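Putative cell adhesion protein (Bacteroides thetaiotaomicron, PDB 4DGU) is a fimbrillin-like protein that probably serves as a component of cell-surface pili and so takes part in adhesion, and it binds zinc ions. Local coordinates at residues A[44-49]-A[81-86]; A[139-144]-A[179-184]; A[150-155]-A[198-203]. All coordinates share one frame; numbering follows the deposited sequence.

Contact 1: A[44-49]-A[81-86]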
loop_
_atom_site.group_PDB
_atom_site.type_symbol
_atom_site.label_atom_id
_atom_site.label_comp_id
_atom_site.label_asym_id
_atom_site.label_seq_id
_atom_site.Cartn_x
_atom_site.Cartn_y
_atom_site.Cartn_z
ATOM N N GLU A 44 26.959 28.997 7.550
ATOM C CA GLU A 44 27.203 27.575 7.341
ATOM C C GLU A 44 28.076 27.399 6.089
ATOM O O GLU A 44 27.959 28.171 5.131
ATOM C CB GLU A 44 25.892 26.772 7.247
ATOM C CG GLU A 44 25.086 26.761 8.538
ATOM C CD GLU A 44 25.857 26.350 9.782
ATOM O OE1 GLU A 44 26.215 25.156 9.898
ATOM O OE2 GLU A 44 26.157 27.238 10.612
ATOM N N VAL A 45 28.991 26.424 6.142
ATOM C CA VAL A 45 29.941 26.128 5.069
ATOM C C VAL A 45 29.471 24.861 4.310
ATOM O O VAL A 45 29.113 23.855 4.928
ATOM C CB VAL A 45 31.400 25.970 5.632
ATOM C CG1 VAL A 45 32.415 25.633 4.538
ATOM C CG2 VAL A 45 31.840 27.210 6.402
ATOM N N ILE A 46 29.485 24.940 2.965
ATOM C CA ILE A 46 29.186 23.846 2.029
ATOM C C ILE A 46 30.420 23.616 1.143
ATOM O O ILE A 46 31.212 24.540 0.936
ATOM C CB ILE A 46 27.923 24.103 1.142
ATOM C CG1 ILE A 46 28.075 25.386 0.274
ATOM C CG2 ILE A 46 26.617 24.087 1.948
ATOM C CD1 ILE A 46 27.342 25.355 -0.973
ATOM N N SER A 47 30.564 22.386 0.623
ATOM C CA SER A 47 31.578 22.033 -0.363
ATOM C C SER A 47 30.904 22.162 -1.700
ATOM O O SER A 47 29.943 21.442 -1.961
ATOM C CB SER A 47 32.097 20.612 -0.157
ATOM O OG SER A 47 32.725 20.502 1.100
HETATM N N MSE A 48 31.344 23.101 -2.531
HETATM C CA MSE A 48 30.716 23.282 -3.819
HETATM C C MSE A 48 31.723 23.144 -4.968
HETATM O O MSE A 48 32.881 23.499 -4.814
HETATM C CB MSE A 48 30.034 24.637 -3.855
HETATM C CG MSE A 48 29.210 24.826 -5.085
HETATM SE SE MSE A 48 28.264 26.481 -5.097
HETATM C CE MSE A 48 29.751 27.706 -5.146
ATOM N N ALA A 49 31.290 22.558 -6.090
ATOM C CA ALA A 49 32.089 22.364 -7.295
ATOM C C ALA A 49 31.241 22.508 -8.557
ATOM O O ALA A 49 30.032 22.248 -8.547
ATOM C CB ALA A 49 32.731 20.985 -7.287
ATOM N N ALA A 81 26.865 20.381 -4.570
ATOM C CA ALA A 81 27.228 20.817 -3.231
ATOM C C ALA A 81 26.888 19.787 -2.164
ATOM O O ALA A 81 25.844 19.138 -2.237
ATOM C CB ALA A 81 26.538 22.140 -2.912
ATOM N N HIS A 82 27.758 19.672 -1.153
ATOM C CA HIS A 82 27.576 18.816 0.020
ATOM C C HIS A 82 27.418 19.657 1.269
ATOM O O HIS A 82 28.136 20.635 1.446
ATOM C CB HIS A 82 28.761 17.847 0.207
ATOM C CG HIS A 82 28.830 16.756 -0.811
ATOM N ND1 HIS A 82 28.211 15.532 -0.611
ATOM C CD2 HIS A 82 29.454 16.743 -2.013
ATOM C CE1 HIS A 82 28.479 14.813 -1.691
ATOM N NE2 HIS A 82 29.218 15.501 -2.566
ATOM N N TYR A 83 26.462 19.276 2.124
ATOM C CA TYR A 83 26.238 19.877 3.427
ATOM C C TYR A 83 25.984 18.770 4.443
ATOM O O TYR A 83 25.072 17.987 4.252
ATOM C CB TYR A 83 25.114 20.928 3.485
ATOM C CG TYR A 83 25.038 21.522 4.875
ATOM C CD1 TYR A 83 25.995 22.437 5.315
ATOM C CD2 TYR A 83 24.097 21.065 5.799
ATOM C CE1 TYR A 83 25.993 22.910 6.626
ATOM C CE2 TYR A 83 24.088 21.527 7.118
ATOM C CZ TYR A 83 25.034 22.457 7.522
ATOM O OH TYR A 83 25.028 22.923 8.813
ATOM N N PRO A 84 26.778 18.683 5.531
ATOM C CA PRO A 84 27.939 19.540 5.895
ATOM C C PRO A 84 29.111 19.411 4.893
ATOM O O PRO A 84 29.119 18.482 4.078
ATOM C CB PRO A 84 28.322 19.017 7.290
ATOM C CG PRO A 84 27.108 18.275 7.801
ATOM C CD PRO A 84 26.531 17.655 6.559
ATOM N N ALA A 85 30.089 20.337 4.943
ATOM C CA ALA A 85 31.263 20.336 4.051
ATOM C C ALA A 85 32.092 19.033 4.162
ATOM O O ALA A 85 32.123 18.401 5.217
ATOM C CB ALA A 85 32.153 21.535 4.353
ATOM N N LEU A 86 32.766 18.650 3.072
ATOM C CA LEU A 86 33.618 17.464 3.016
ATOM C C LEU A 86 34.972 17.688 3.663
ATOM O O LEU A 86 35.407 18.835 3.819
ATOM C CB LEU A 86 33.876 17.063 1.552
ATOM C CG LEU A 86 32.698 16.868 0.620
ATOM C CD1 LEU A 86 33.184 16.712 -0.804
ATOM C CD2 LEU A 86 31.858 15.674 1.039
HETATM O O HOH W 1 30.174 22.397 6.842
#
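Ser47 and His82 form the hydrogen-bonded pair of an antiparallel beta ladder between strands 45-50 and 77-83, part of a mixed sheet in this fimbrillin-like, transthyretin-clan protein. The short strand axes run 160° apart. Ser47 N gives a bond to His82 O at 3.1 Å, and His82 N returns one to Ser47 O at 2.9 Å. Met48 (selenomethionine) and Ala81 follow as the non-hydrogen-bonded pair.

A second set of polar contacts carries the pairing past the end of strand 77-83. The peptide bond before Pro84, just after the strand, is cis, and beyond it Leu86 N donates to Ser47 OG at 2.7 Å in a nearly straight bond. One water bridges Val45 O to Ala85 N where the backbones no longer bond directly.

Apolar contacts cover the face of Met48 and Ala81: Ile46 CD1 rests 3.8 Å from Ala81 CB, and strand 120-135 closes over both through Leu123. Ile46 CG2 approaches Tyr83 CD1 obliquely to the ring, the two side chains crossing at about a right angle.

With CG anti to the backbone N (chi1 -177°), the Tyr83 ring starts out alongside 44-46, and its hydroxyl end comes nearer to Glu44. Its edge passes Val45 O, 3.4 Å from Tyr83 CD1. Tyr83 OH then donates to Glu44 OE1 at 2.8 Å, meeting that oxygen on its anti side, 19° out of the carboxylate plane.

Contact 2: A[139-144]-A[179-184]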
loop_
_atom_site.group_PDB
_atom_site.type_symbol
_atom_site.label_atom_id
_atom_site.label_comp_id
_atom_site.label_asym_id
_atom_site.label_seq_id
_atom_site.Cartn_x
_atom_site.Cartn_y
_atom_site.Cartn_z
ATOM N N ASP A 139 -0.228 12.552 16.401
ATOM C CA ASP A 139 0.739 13.101 15.428
ATOM C C ASP A 139 1.425 14.381 15.923
ATOM O O ASP A 139 2.102 15.058 15.138
ATOM C CB ASP A 139 0.109 13.374 14.030
ATOM C CG ASP A 139 -0.036 12.169 13.118
ATOM O OD1 ASP A 139 0.662 11.151 13.360
ATOM O OD2 ASP A 139 -0.835 12.251 12.142
ATOM N N ARG A 140 1.270 14.713 17.210
ATOM C CA ARG A 140 1.920 15.898 17.749
ATOM C C ARG A 140 3.315 15.498 18.257
ATOM O O ARG A 140 3.501 14.346 18.654
ATOM C CB ARG A 140 1.059 16.563 18.844
ATOM C CG ARG A 140 -0.072 17.412 18.266
ATOM C CD ARG A 140 -1.282 17.413 19.170
ATOM N N PRO A 141 4.322 16.390 18.193
ATOM C CA PRO A 141 5.660 16.019 18.670
ATOM C C PRO A 141 5.667 15.607 20.149
ATOM O O PRO A 141 5.206 16.356 21.021
ATOM C CB PRO A 141 6.490 17.290 18.441
ATOM C CG PRO A 141 5.739 18.056 17.415
ATOM C CD PRO A 141 4.302 17.786 17.720
ATOM N N TYR A 142 6.165 14.384 20.411
ATOM C CA TYR A 142 6.298 13.838 21.748
ATOM C C TYR A 142 7.230 14.727 22.567
ATOM O O TYR A 142 8.281 15.142 22.065
ATOM C CB TYR A 142 6.801 12.397 21.705
ATOM C CG TYR A 142 7.024 11.811 23.078
ATOM C CD1 TYR A 142 5.951 11.544 23.927
ATOM C CD2 TYR A 142 8.309 11.538 23.540
ATOM C CE1 TYR A 142 6.150 11.000 25.194
ATOM C CE2 TYR A 142 8.521 11.008 24.815
ATOM C CZ TYR A 142 7.436 10.719 25.627
ATOM O OH TYR A 142 7.627 10.208 26.884
ATOM N N GLU A 143 6.816 15.048 23.807
ATOM C CA GLU A 143 7.556 15.942 24.701
ATOM C C GLU A 143 7.891 15.310 26.091
ATOM O O GLU A 143 8.487 15.999 26.929
ATOM C CB GLU A 143 6.773 17.259 24.908
ATOM C CG GLU A 143 6.619 18.134 23.667
ATOM C CD GLU A 143 5.707 19.349 23.789
ATOM O OE1 GLU A 143 4.649 19.256 24.457
ATOM O OE2 GLU A 143 6.036 20.390 23.174
ATOM N N GLY A 144 7.555 14.032 26.300
ATOM C CA GLY A 144 7.801 13.320 27.553
ATOM C C GLY A 144 9.251 12.996 27.892
ATOM O O GLY A 144 10.185 13.504 27.255
ATOM N N LYS A 179 16.312 11.701 19.102
ATOM C CA LYS A 179 16.104 13.009 19.717
ATOM C C LYS A 179 14.667 13.492 19.504
ATOM O O LYS A 179 14.059 13.222 18.457
ATOM C CB LYS A 179 17.081 14.045 19.110
ATOM C CG LYS A 179 18.543 13.635 19.188
ATOM C CD LYS A 179 19.399 14.763 19.753
ATOM C CE LYS A 179 20.819 14.314 20.003
ATOM N NZ LYS A 179 21.534 15.221 20.951
ATOM N N LYS A 180 14.129 14.222 20.488
ATOM C CA LYS A 180 12.814 14.839 20.385
ATOM C C LYS A 180 12.959 16.141 19.562
ATOM O O LYS A 180 14.071 16.673 19.450
ATOM C CB LYS A 180 12.235 15.130 21.777
ATOM C CG LYS A 180 11.834 13.913 22.611
ATOM C CD LYS A 180 11.232 14.356 23.941
ATOM C CE LYS A 180 12.216 15.097 24.848
ATOM N NZ LYS A 180 11.561 15.650 26.073
ATOM N N VAL A 181 11.838 16.672 19.033
ATOM C CA VAL A 181 11.807 17.935 18.262
ATOM C C VAL A 181 12.414 19.109 19.081
ATOM O O VAL A 181 13.171 19.910 18.523
ATOM C CB VAL A 181 10.346 18.225 17.826
ATOM C CG1 VAL A 181 10.174 19.664 17.338
ATOM C CG2 VAL A 181 9.887 17.218 16.766
ATOM N N SER A 182 12.099 19.165 20.403
ATOM C CA SER A 182 12.563 20.202 21.317
ATOM C C SER A 182 14.084 20.194 21.506
ATOM O O SER A 182 14.626 21.235 21.902
ATOM C CB SER A 182 11.884 20.073 22.675
ATOM O OG SER A 182 12.210 18.843 23.297
ATOM N N GLU A 183 14.770 19.043 21.221
ATOM C CA GLU A 183 16.224 18.897 21.372
ATOM C C GLU A 183 16.974 19.694 20.274
ATOM O O GLU A 183 18.186 19.919 20.398
ATOM C CB GLU A 183 16.663 17.426 21.426
ATOM C CG GLU A 183 16.259 16.710 22.712
ATOM C CD GLU A 183 16.706 15.256 22.857
ATOM O OE1 GLU A 183 17.932 15.002 22.829
ATOM O OE2 GLU A 183 15.833 14.373 23.035
ATOM N N GLY A 184 16.244 20.148 19.250
ATOM C CA GLY A 184 16.758 21.024 18.201
ATOM C C GLY A 184 17.758 20.463 17.218
ATOM O O GLY A 184 18.348 21.212 16.427
HETATM O O HOH W 2 9.604 14.986 19.552
HETATM O O HOH W 3 9.458 18.140 21.504
#
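Lys180 sends its side chain across to the 139-144 loop and ends on two consecutive carbonyls, the close-fitting part of this contact. Lys180 NZ donates to Gly144 O at 2.8 Å, tilted 19° from the carbonyl plane, and more weakly to Glu143 O at 3.2 Å. The chain bends at chi3 (-64°), which turns Lys180 CE toward Gly144 O, 3.5 Å away. Lys180 CD lies 3.6 Å from Tyr142 O and obliquely beside the Tyr142 ring, whose face carries Gly144 N over its centre; Tyr142 OH is bonded to Ala146 N. An alanine in place of Lys180 would probably leave the carbonyls of Glu143 and Gly144 without their shared donor and open a gap beside Tyr142.

The Pro141-Val181 side is looser and hydrated. Two waters join the backbones: one links Tyr142 O to Val181 N, the other the same oxygen to Ser182 N. Pro141 CB and Val181 CG2 touch at 3.8 Å between two exposed residues.

Within 179-184, Glu183 OE2 accepts from Lys180 N at 3.1 Å while Glu183 N bonds to Lys180 O, bracing the 3-10 turn at 181-183. This is a surface contact between two inter-strand loops of the fimbrillin-like fold, after strands 120-135 and 173-177.

Contact 3: A[150-155]-A[198-203]. With ZN (zinc ion), chain C; ZN (zinc ion), chain F.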
loop_
_atom_site.group_PDB
_atom_site.type_symbol
_atom_site.label_atom_id
_atom_site.label_comp_id
_atom_site.label_asym_id
_atom_site.label_seq_id
_atom_site.Cartn_x
_atom_site.Cartn_y
_atom_site.Cartn_z
ATOM N N LEU A 150 16.310 3.150 18.244
ATOM C CA LEU A 150 16.124 2.316 17.054
ATOM C C LEU A 150 17.342 1.432 16.856
ATOM O O LEU A 150 18.459 1.874 17.127
ATOM C CB LEU A 150 15.908 3.160 15.783
ATOM C CG LEU A 150 14.694 4.052 15.712
ATOM C CD1 LEU A 150 14.731 4.877 14.426
ATOM C CD2 LEU A 150 13.370 3.248 15.855
ATOM N N SER A 151 17.146 0.206 16.383
ATOM C CA SER A 151 18.253 -0.709 16.106
ATOM C C SER A 151 18.312 -0.889 14.593
ATOM O O SER A 151 17.504 -1.623 14.005
ATOM C CB SER A 151 18.100 -2.034 16.850
ATOM O OG SER A 151 19.105 -2.943 16.438
ATOM N N LEU A 152 19.232 -0.134 13.964
ATOM C CA LEU A 152 19.419 -0.072 12.517
ATOM C C LEU A 152 20.888 -0.097 12.139
ATOM O O LEU A 152 21.752 0.097 12.984
ATOM C CB LEU A 152 18.798 1.227 11.983
ATOM C CG LEU A 152 17.287 1.373 12.069
ATOM C CD1 LEU A 152 16.873 2.775 11.713
ATOM C CD2 LEU A 152 16.563 0.337 11.186
ATOM N N LYS A 153 21.171 -0.281 10.851
ATOM C CA LYS A 153 22.528 -0.264 10.336
ATOM C C LYS A 153 22.968 1.203 10.274
ATOM O O LYS A 153 22.224 2.080 9.815
ATOM C CB LYS A 153 22.591 -0.997 8.996
ATOM C CG LYS A 153 22.345 -2.490 9.172
ATOM C CD LYS A 153 22.028 -3.222 7.884
ATOM C CE LYS A 153 21.355 -4.555 8.154
ATOM N NZ LYS A 153 22.150 -5.439 9.054
ATOM N N ASN A 154 24.156 1.481 10.820
ATOM C CA ASN A 154 24.650 2.834 11.000
ATOM C C ASN A 154 25.935 3.128 10.205
ATOM O O ASN A 154 26.597 4.134 10.475
ATOM C CB ASN A 154 24.854 3.025 12.502
ATOM C CG ASN A 154 25.062 4.432 12.954
ATOM O OD1 ASN A 154 24.261 5.321 12.684
ATOM N ND2 ASN A 154 26.153 4.651 13.662
ATOM N N GLU A 155 26.274 2.290 9.198
ATOM C CA GLU A 155 27.451 2.526 8.343
ATOM C C GLU A 155 27.126 2.298 6.887
ATOM O O GLU A 155 26.484 1.319 6.531
ATOM C CB GLU A 155 28.667 1.662 8.723
ATOM C CG GLU A 155 29.456 2.166 9.915
ATOM C CD GLU A 155 28.919 1.690 11.249
ATOM O OE1 GLU A 155 28.375 0.561 11.305
ATOM O OE2 GLU A 155 29.063 2.440 12.244
ATOM N N GLU A 198 9.521 -5.969 11.833
ATOM C CA GLU A 198 10.906 -5.960 12.326
ATOM C C GLU A 198 10.903 -5.141 13.615
ATOM O O GLU A 198 10.442 -3.995 13.618
ATOM C CB GLU A 198 11.885 -5.405 11.256
ATOM C CG GLU A 198 13.351 -5.815 11.405
ATOM C CD GLU A 198 14.325 -5.391 10.300
ATOM O OE1 GLU A 198 13.889 -4.863 9.249
ATOM O OE2 GLU A 198 15.544 -5.614 10.487
ATOM N N GLU A 199 11.332 -5.769 14.721
ATOM C CA GLU A 199 11.335 -5.175 16.060
ATOM C C GLU A 199 12.560 -4.310 16.245
ATOM O O GLU A 199 13.421 -4.616 17.067
ATOM C CB GLU A 199 11.265 -6.270 17.128
ATOM C CG GLU A 199 10.173 -7.288 16.860
ATOM C CD GLU A 199 10.099 -8.427 17.850
ATOM O OE1 GLU A 199 10.742 -8.333 18.917
ATOM O OE2 GLU A 199 9.424 -9.435 17.547
ATOM N N ILE A 200 12.616 -3.199 15.508
ATOM C CA ILE A 200 13.749 -2.294 15.496
ATOM C C ILE A 200 13.724 -1.282 16.650
ATOM O O ILE A 200 14.787 -0.842 17.074
ATOM C CB ILE A 200 13.925 -1.584 14.119
ATOM C CG1 ILE A 200 12.706 -0.766 13.712
ATOM C CG2 ILE A 200 14.288 -2.582 13.029
ATOM C CD1 ILE A 200 13.061 0.502 12.912
ATOM N N GLY A 201 12.557 -0.942 17.157
ATOM C CA GLY A 201 12.453 0.068 18.192
ATOM C C GLY A 201 12.154 -0.393 19.597
ATOM O O GLY A 201 11.626 -1.488 19.829
ATOM N N THR A 202 12.532 0.466 20.545
ATOM C CA THR A 202 12.307 0.295 21.975
ATOM C C THR A 202 12.010 1.642 22.600
ATOM O O THR A 202 12.578 2.654 22.201
ATOM C CB THR A 202 13.480 -0.415 22.724
ATOM O OG1 THR A 202 14.734 0.187 22.404
ATOM C CG2 THR A 202 13.557 -1.891 22.454
ATOM N N ILE A 203 11.090 1.641 23.566
ATOM C CA ILE A 203 10.731 2.801 24.364
ATOM C C ILE A 203 10.916 2.391 25.834
ATOM O O ILE A 203 10.353 1.381 26.278
ATOM C CB ILE A 203 9.345 3.441 24.053
ATOM C CG1 ILE A 203 9.074 4.643 24.979
ATOM C CG2 ILE A 203 8.198 2.426 24.067
ATOM C CD1 ILE A 203 8.197 5.652 24.444
HETATM ZN ZN ZN C . 28.997 1.032 13.825
HETATM ZN ZN ZN F . 8.284 -10.333 19.178
HETATM O O HOH W 4 7.359 -9.069 20.842
#
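Ile200 carries the side-chain contact, its CD1 touching two leucine methyls: Leu152 CD2 at 3.9 Å and Leu150 CD2 at 4.0 Å. Ile200 CG1, which bears that methyl, stands between the backbone N and the carbonyl carbon (chi1 59°) and so carries CD1 to the leucines, while Ile200 CG2 comes 3.5 Å from Ser151 O. Leu150 CD2 also reaches Gly201 CA at 4.1 Å.

One backbone bond accompanies this packing. Ser151 N donates to Ile200 O at 2.7 Å, bent to 141° at the hydrogen and tilted 25° from the carbonyl plane. Leu150 and Gly201 then form a non-hydrogen-bonded antiparallel pair, joining strand 201-204 to the long strand 147-159 in the second, antiparallel sheet of the fimbrillin-like fold. Strand 173-177 pairs with 147-159 as well, and Ile239 of the fourth subunit packs on both Leu150 and Ile200.

Before Ile200 the chain passes through an inverse gamma turn centred on Glu199, whose CB points away from 150-155. Glu199 OE2 binds a zinc ion at 2.2 Å, which a water and Glu137 of the fourth subunit also bind; Glu199 OE1 makes a salt bridge to Lys211. At the far end of 150-155, Glu155 binds another zinc ion through OE2 at 2.1 Å and, at a longer distance, OE1; Glu174 of the same chain shares it.

How the contacts relate
Contacts 1 and 3 are both antiparallel strand pairings, but they belong to different sheets and lie on opposite sides of the chain's centre, with their own centres about 29 Å apart. Contact 3 is buried and mostly aliphatic, with one backbone bond across it, though its segments also carry zinc-binding glutamates beyond the buried pairing; contact 1, partly buried, adds a buried serine bond and, at its margin, a tyrosine-glutamate bond. Contact 2 is the surface member, pairing loops through a lysine and waters. Its segments alternate along the chain with those of contact 3, strand 201-204 coming later than 179-184. The nearest atoms of these two contacts are about 5 Å apart. Contact 1 closes before either opens.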